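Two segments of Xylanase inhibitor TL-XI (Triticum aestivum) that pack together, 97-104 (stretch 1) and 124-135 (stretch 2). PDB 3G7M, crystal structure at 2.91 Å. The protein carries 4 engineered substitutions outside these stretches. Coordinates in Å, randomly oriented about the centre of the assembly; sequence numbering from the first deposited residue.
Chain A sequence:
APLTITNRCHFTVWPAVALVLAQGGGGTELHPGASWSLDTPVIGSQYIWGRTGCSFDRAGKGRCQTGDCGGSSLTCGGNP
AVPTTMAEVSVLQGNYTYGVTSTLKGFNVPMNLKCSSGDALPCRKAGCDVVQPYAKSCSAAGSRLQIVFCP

Stretch 1 97-104: TYGVTSTL
Stretch 2 124-135: RKAGCDVVQPYA

A strand and an irregular loop can be joined with very little sheet between them, provided that polar side chains take over where backbone pairing stops. Residues 97-104 and 124-135 of the xylanase inhibitor TL-XI illustrate the principle. From Thr97 to Thr101 the first stretch is extended, with phi between -155° and -130° and psi between 126° and 166°; Ser102 (-135/34) and Thr103 (-127/-33) then turn the chain, and Leu104 follows at -70/-44. The second stretch has no regular structure until Ala135 (-149/159). Its chain bends at Gly127 (90/33) and Cys128 (-76/-33), passes through Asp129 (-89/106), and contains a cis peptide bond before Pro133.

The register runs antiparallel at its one beta bridge, a non-hydrogen-bonded pair of Gly99 and Ala135 whose CA atoms lie about 3.8 Å apart. Val100 N donates to Tyr134 O at 3.3 Å, and Ala135 CA approaches Tyr98 O at 3.2 Å in a CA-H...O contact. Gly99 allows this closeness: an ideal CB there would sit 3.1 Å from Ala135 CB and 3.2 Å from Tyr134 O, both tight. Farther along, the CA pairs are Thr101 with Asp129 (5.5 Å), Ser102 with Ala126 (5.0 Å) and Thr103 with Gly127 (5.3 Å).

Beyond the bridge, side chains supply the bonds that a second strand would have offered. Gln132, with chi1 and chi2 both m, brings its amide end close enough for NE2 to donate to Val100 O at 3.2 Å. The same NE2 donates to Asp129 OD2 at 3.2 Å, while Gln132 OE1 accepts from Tyr134 N at 2.9 Å, so the amide also braces its own loop. Nearby, Val100, a p rotamer, sets CG1 3.7 Å from CD2 of Tyr134 (chi1 t, chi2 64°), and Val100 O lies at the edge of that ring.

Asp129 is the main acceptor of the turn. Its CB points toward the first stretch, and with chi1 p its carboxylate receives three donors from consecutive residues: Ser102 N to OD1 at 2.7 Å, Thr101 OG1 to OD2 at 2.7 Å, and Thr103 OG1 to OD1 at 3.1 Å. Thr101 is a t rotamer and Thr103 an m rotamer. Thr101 OG1 also accepts from Thr103 N at 3.0 Å, so one hydroxyl both reaches across the interface and fastens its own turn.

Ser102 shows the reciprocal arrangement, a buried hydroxyl enclosed by loop backbone. Its CB points toward the second stretch, and chi1 is p. OG accepts from Gly127 N at 2.8 Å and from Cys128 N at 3.1 Å, and donates to Lys125 O at 3.1 Å. A weak hydrogen bond from Gly127 N to Ser102 O, 3.3 Å long, supplements these. At the positive phi of Gly127, a CB would be jammed against the preceding carbonyl oxygen, so the backbone itself calls for glycine. Cys128, also p, places SG 3.2 Å from Ser102 OG and is covalently bonded elsewhere in the structure.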

# COMPACT_ATOMS: atom_id res chain seq x y z
N THR A 97 5.93 11.01 -5.46
CA THR A 97 5.50 10.32 -6.69
C THR A 97 4.89 9.04 -6.24
O THR A 97 5.40 8.41 -5.30
CB THR A 97 6.68 9.95 -7.63
OG1 THR A 97 7.67 9.20 -6.91
CG2 THR A 97 7.36 11.22 -8.17
N TYR A 98 3.80 8.65 -6.87
CA TYR A 98 3.07 7.44 -6.44
C TYR A 98 2.64 6.57 -7.63
O TYR A 98 2.02 7.05 -8.57
CB TYR A 98 1.88 7.82 -5.53
CG TYR A 98 1.06 9.00 -6.03
CD1 TYR A 98 1.49 10.31 -5.83
CD2 TYR A 98 -0.13 8.80 -6.70
CE1 TYR A 98 0.76 11.36 -6.30
CE2 TYR A 98 -0.86 9.87 -7.19
CZ TYR A 98 -0.41 11.15 -6.98
OH TYR A 98 -1.15 12.23 -7.45
N GLY A 99 3.01 5.30 -7.60
CA GLY A 99 2.74 4.39 -8.71
C GLY A 99 2.17 3.08 -8.21
O GLY A 99 2.21 2.80 -7.01
N VAL A 100 1.63 2.28 -9.11
CA VAL A 100 0.91 1.10 -8.69
C VAL A 100 0.96 0.14 -9.82
O VAL A 100 1.05 0.55 -10.98
CB VAL A 100 -0.59 1.47 -8.29
CG1 VAL A 100 -1.40 1.99 -9.49
CG2 VAL A 100 -1.32 0.29 -7.54
N THR A 101 0.91 -1.14 -9.50
CA THR A 101 0.76 -2.21 -10.50
C THR A 101 -0.23 -3.30 -10.10
O THR A 101 -0.41 -3.57 -8.93
CB THR A 101 2.10 -2.87 -10.80
OG1 THR A 101 1.89 -3.94 -11.75
CG2 THR A 101 2.73 -3.43 -9.54
N SER A 102 -0.86 -3.92 -11.07
CA SER A 102 -1.67 -5.11 -10.80
C SER A 102 -1.34 -6.17 -11.88
O SER A 102 -2.18 -6.96 -12.30
CB SER A 102 -3.14 -4.74 -10.73
OG SER A 102 -3.58 -4.29 -11.99
N THR A 103 -0.08 -6.17 -12.30
CA THR A 103 0.34 -7.13 -13.29
C THR A 103 1.56 -7.89 -12.80
O THR A 103 1.73 -9.08 -13.14
CB THR A 103 0.59 -6.46 -14.65
OG1 THR A 103 -0.43 -5.48 -14.86
CG2 THR A 103 0.53 -7.48 -15.82
N LEU A 104 2.41 -7.22 -12.03
CA LEU A 104 3.71 -7.79 -11.65
C LEU A 104 3.56 -8.95 -10.68
O LEU A 104 4.24 -10.00 -10.85
CB LEU A 104 4.63 -6.72 -11.08
CG LEU A 104 5.84 -7.23 -10.29
CD1 LEU A 104 6.86 -7.87 -11.22
CD2 LEU A 104 6.47 -6.12 -9.46
N ARG A 124 -8.34 -0.66 -10.43
CA ARG A 124 -9.56 -1.31 -9.90
C ARG A 124 -9.77 -2.77 -10.27
O ARG A 124 -10.51 -3.48 -9.58
CB ARG A 124 -10.78 -0.45 -10.22
CG ARG A 124 -10.68 0.91 -9.50
CD ARG A 124 -11.82 1.82 -9.86
NE ARG A 124 -11.67 3.09 -9.15
CZ ARG A 124 -12.55 4.10 -9.17
NH1 ARG A 124 -13.69 4.01 -9.88
NH2 ARG A 124 -12.29 5.20 -8.48
N LYS A 125 -9.09 -3.22 -11.33
CA LYS A 125 -8.97 -4.63 -11.64
C LYS A 125 -7.53 -4.97 -12.10
O LYS A 125 -6.67 -4.10 -12.16
CB LYS A 125 -10.01 -5.00 -12.69
CG LYS A 125 -10.49 -6.46 -12.54
CD LYS A 125 -10.91 -7.05 -13.91
CE LYS A 125 -11.41 -8.52 -13.85
NZ LYS A 125 -11.92 -9.04 -15.22
N ALA A 126 -7.26 -6.23 -12.39
CA ALA A 126 -5.93 -6.65 -12.83
C ALA A 126 -5.61 -6.06 -14.20
O ALA A 126 -6.45 -6.07 -15.13
CB ALA A 126 -5.84 -8.18 -12.84
N GLY A 127 -4.38 -5.58 -14.35
CA GLY A 127 -3.91 -5.03 -15.62
C GLY A 127 -4.18 -3.54 -15.76
O GLY A 127 -4.42 -3.05 -16.85
N CYS A 128 -4.13 -2.83 -14.64
CA CYS A 128 -4.44 -1.41 -14.61
C CYS A 128 -3.30 -0.60 -15.18
O CYS A 128 -3.49 0.44 -15.81
CB CYS A 128 -4.74 -0.97 -13.17
SG CYS A 128 -3.35 -1.08 -12.01
N ASP A 129 -2.09 -1.11 -14.96
CA ASP A 129 -0.86 -0.56 -15.53
C ASP A 129 -0.54 -1.17 -16.92
O ASP A 129 -0.16 -2.34 -17.03
CB ASP A 129 0.30 -0.73 -14.54
CG ASP A 129 0.47 -2.18 -14.02
OD1 ASP A 129 -0.47 -2.76 -13.45
OD2 ASP A 129 1.58 -2.74 -14.18
N VAL A 130 -0.74 -0.38 -17.97
CA VAL A 130 -0.43 -0.82 -19.32
C VAL A 130 1.09 -1.02 -19.44
O VAL A 130 1.54 -2.00 -20.02
CB VAL A 130 -0.94 0.21 -20.34
CG1 VAL A 130 -0.48 -0.15 -21.74
CG2 VAL A 130 -2.46 0.26 -20.30
N VAL A 131 1.85 -0.08 -18.88
CA VAL A 131 3.31 -0.14 -18.87
C VAL A 131 3.77 0.73 -17.71
O VAL A 131 3.15 1.73 -17.41
CB VAL A 131 3.94 0.40 -20.22
CG1 VAL A 131 3.80 1.93 -20.37
CG2 VAL A 131 5.40 -0.06 -20.37
N GLN A 132 4.86 0.35 -17.06
CA GLN A 132 5.47 1.20 -16.06
C GLN A 132 6.39 2.22 -16.73
O GLN A 132 7.02 1.91 -17.74
CB GLN A 132 6.24 0.34 -15.07
CG GLN A 132 5.35 -0.53 -14.27
CD GLN A 132 4.46 0.27 -13.37
OE1 GLN A 132 4.87 1.27 -12.81
NE2 GLN A 132 3.24 -0.18 -13.21
N PRO A 133 6.52 3.42 -16.14
CA PRO A 133 5.97 3.74 -14.82
C PRO A 133 4.56 4.23 -14.92
O PRO A 133 4.29 5.26 -15.55
CB PRO A 133 6.90 4.83 -14.30
CG PRO A 133 7.49 5.47 -15.54
CD PRO A 133 7.25 4.57 -16.71
N TYR A 134 3.66 3.49 -14.30
CA TYR A 134 2.29 3.92 -14.19
C TYR A 134 2.21 4.69 -12.87
O TYR A 134 1.85 4.13 -11.82
CB TYR A 134 1.34 2.72 -14.22
CG TYR A 134 -0.14 3.02 -14.14
CD1 TYR A 134 -0.78 3.76 -15.14
CD2 TYR A 134 -0.90 2.56 -13.07
CE1 TYR A 134 -2.16 4.03 -15.06
CE2 TYR A 134 -2.27 2.82 -12.98
CZ TYR A 134 -2.89 3.55 -13.97
OH TYR A 134 -4.25 3.79 -13.85
N ALA A 135 2.54 5.98 -12.93
CA ALA A 135 2.66 6.78 -11.72
C ALA A 135 2.29 8.20 -12.00
O ALA A 135 2.33 8.63 -13.13
CB ALA A 135 4.09 6.72 -11.20